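Local coordinates for Galactose/lactose metabolism regulatory protein GAL80 (Saccharomyces cerevisiae, PDB 3BTV) that represses the galactose and lactose metabolic genes of yeast by binding the activator GAL4 and blocking transcriptional activation when no inducing sugar is present, at residues W34-K37 against T38-A42. The protein carries 1 engineered substitution. Residues are numbered along the deposited sequence; the frame is centred on the assembly and turned at random.
Sequences WAIK and THYPA
Thr38 turns its hydroxyl back onto the turn that precedes its helix. Its OG1 donates a hydrogen bond to Trp34 O at 2.8 Å. The hydroxyl sits above the carbonyl plane, 36° out of it. With chi1 at 52°, OG1 lies between the backbone N and the carbonyl carbon of Thr38, and from there it reaches Trp34 O. Thr38 holds the N-cap position, but its side chain makes no capping bond; its hydroxyl is spent on the turn instead. The backbone N of Thr38 adds two weak bonds, to Trp34 O and to Ala35 O. Trp34 O therefore takes both the hydroxyl and the amide of Thr38. Tyr40 N donates a hydrogen bond to Ala35 O at 2.9 Å. The side chains of Ile36 and Tyr40 run alongside each other in the same direction. The Ile36 branch through CG1 runs anti to the backbone N (chi1 -172°) and brings CD1 to 3.7 Å from Tyr40 CD1. The methyl meets the ring obliquely. Pro41 closes in on the same turn, with its CD 3.1 Å from Ile36 O. Lys37 O lies 3.5 Å from Pro41 CG. This turn ends the loop from strand 21-26 and starts helix 39-45, the first beta-to-alpha connection of the Rossmann fold. Trp34 NE1 and His39 NE2 both bond to Glu125 OE2, at the end of strand 121-125, and His39 ND1 bonds to Tyr372 OH on helix 363-380. Leu70 touches both Ile36 and Tyr40, while Thr38 and Ala42 face helix 363-380 through Ile364, His369 and Tyr372.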
loop_
_atom_site.group_PDB
_atom_site.type_symbol
_atom_site.label_atom_id
_atom_site.label_comp_id
_atom_site.label_asym_id
_atom_site.label_seq_id
_atom_site.Cartn_x
_atom_site.Cartn_y
_atom_site.Cartn_z
ATOM N N TRP B 34 26.783 -18.948 -7.242
ATOM C CA TRP B 34 25.882 -18.445 -8.269
ATOM C C TRP B 34 26.598 -17.691 -9.386
ATOM O O TRP B 34 26.000 -17.396 -10.416
ATOM C CB TRP B 34 24.797 -17.568 -7.648
ATOM C CG TRP B 34 25.280 -16.229 -7.229
ATOM C CD1 TRP B 34 25.040 -15.039 -7.852
ATOM C CD2 TRP B 34 26.089 -15.932 -6.087
ATOM N NE1 TRP B 34 25.649 -14.018 -7.165
ATOM C CE2 TRP B 34 26.301 -14.540 -6.078
ATOM C CE3 TRP B 34 26.655 -16.708 -5.069
ATOM C CZ2 TRP B 34 27.055 -13.907 -5.090
ATOM C CZ3 TRP B 34 27.404 -16.076 -4.089
ATOM C CH2 TRP B 34 27.597 -14.691 -4.107
ATOM N N ALA B 35 27.875 -17.376 -9.194
ATOM C CA ALA B 35 28.628 -16.747 -10.265
ATOM C C ALA B 35 28.694 -17.720 -11.434
ATOM O O ALA B 35 28.602 -17.319 -12.594
ATOM C CB ALA B 35 30.016 -16.379 -9.801
ATOM N N ILE B 36 28.840 -19.004 -11.116
ATOM C CA ILE B 36 28.882 -20.047 -12.133
ATOM C C ILE B 36 27.553 -20.136 -12.890
ATOM O O ILE B 36 27.516 -20.526 -14.057
ATOM C CB ILE B 36 29.229 -21.419 -11.520
ATOM C CG1 ILE B 36 29.458 -22.451 -12.623
ATOM C CG2 ILE B 36 28.134 -21.878 -10.567
ATOM C CD1 ILE B 36 30.647 -22.133 -13.511
ATOM N N LYS B 37 26.471 -19.747 -12.225
ATOM C CA LYS B 37 25.136 -19.869 -12.802
ATOM C C LYS B 37 24.642 -18.612 -13.526
ATOM O O LYS B 37 23.672 -18.677 -14.284
ATOM C CB LYS B 37 24.128 -20.283 -11.726
ATOM C CG LYS B 37 24.415 -21.644 -11.101
ATOM C CD LYS B 37 23.444 -21.945 -9.965
ATOM C CE LYS B 37 23.833 -23.213 -9.213
ATOM N NZ LYS B 37 22.934 -23.473 -8.048
ATOM N N THR B 38 25.299 -17.478 -13.302
ATOM C CA THR B 38 24.845 -16.222 -13.893
ATOM C C THR B 38 25.937 -15.538 -14.694
ATOM O O THR B 38 25.825 -15.390 -15.903
ATOM C CB THR B 38 24.329 -15.245 -12.821
ATOM O OG1 THR B 38 25.318 -15.098 -11.790
ATOM C CG2 THR B 38 23.032 -15.761 -12.217
ATOM N N HIS B 39 26.992 -15.110 -14.013
ATOM C CA HIS B 39 28.101 -14.452 -14.693
ATOM C C HIS B 39 28.746 -15.351 -15.742
ATOM O O HIS B 39 29.005 -14.918 -16.865
ATOM C CB HIS B 39 29.154 -13.992 -13.686
ATOM C CG HIS B 39 28.710 -12.845 -12.840
ATOM N ND1 HIS B 39 29.111 -11.548 -13.076
ATOM C CD2 HIS B 39 27.884 -12.794 -11.769
ATOM C CE1 HIS B 39 28.554 -10.747 -12.183
ATOM N NE2 HIS B 39 27.805 -11.479 -11.378
ATOM N N TYR B 40 29.001 -16.604 -15.387
ATOM C CA TYR B 40 29.742 -17.478 -16.292
ATOM C C TYR B 40 29.041 -17.673 -17.638
ATOM O O TYR B 40 29.629 -17.421 -18.692
ATOM C CB TYR B 40 30.075 -18.828 -15.651
ATOM C CG TYR B 40 30.755 -19.770 -16.620
ATOM C CD1 TYR B 40 30.136 -20.945 -17.029
ATOM C CD2 TYR B 40 32.002 -19.468 -17.153
ATOM C CE1 TYR B 40 30.750 -21.805 -17.927
ATOM C CE2 TYR B 40 32.627 -20.325 -18.052
ATOM C CZ TYR B 40 31.995 -21.490 -18.437
ATOM O OH TYR B 40 32.611 -22.343 -19.331
ATOM N N PRO B 41 27.785 -18.133 -17.613
ATOM C CA PRO B 41 27.060 -18.304 -18.875
ATOM C C PRO B 41 27.163 -17.068 -19.773
ATOM O O PRO B 41 27.382 -17.198 -20.977
ATOM C CB PRO B 41 25.616 -18.518 -18.413
ATOM C CG PRO B 41 25.761 -19.192 -17.089
ATOM C CD PRO B 41 26.988 -18.573 -16.452
ATOM N N ALA B 42 27.022 -15.881 -19.187
ATOM C CA ALA B 42 27.132 -14.637 -19.945
ATOM C C ALA B 42 28.494 -14.490 -20.623
ATOM O O ALA B 42 28.580 -14.288 -21.837
ATOM C CB ALA B 42 26.855 -13.445 -19.048
#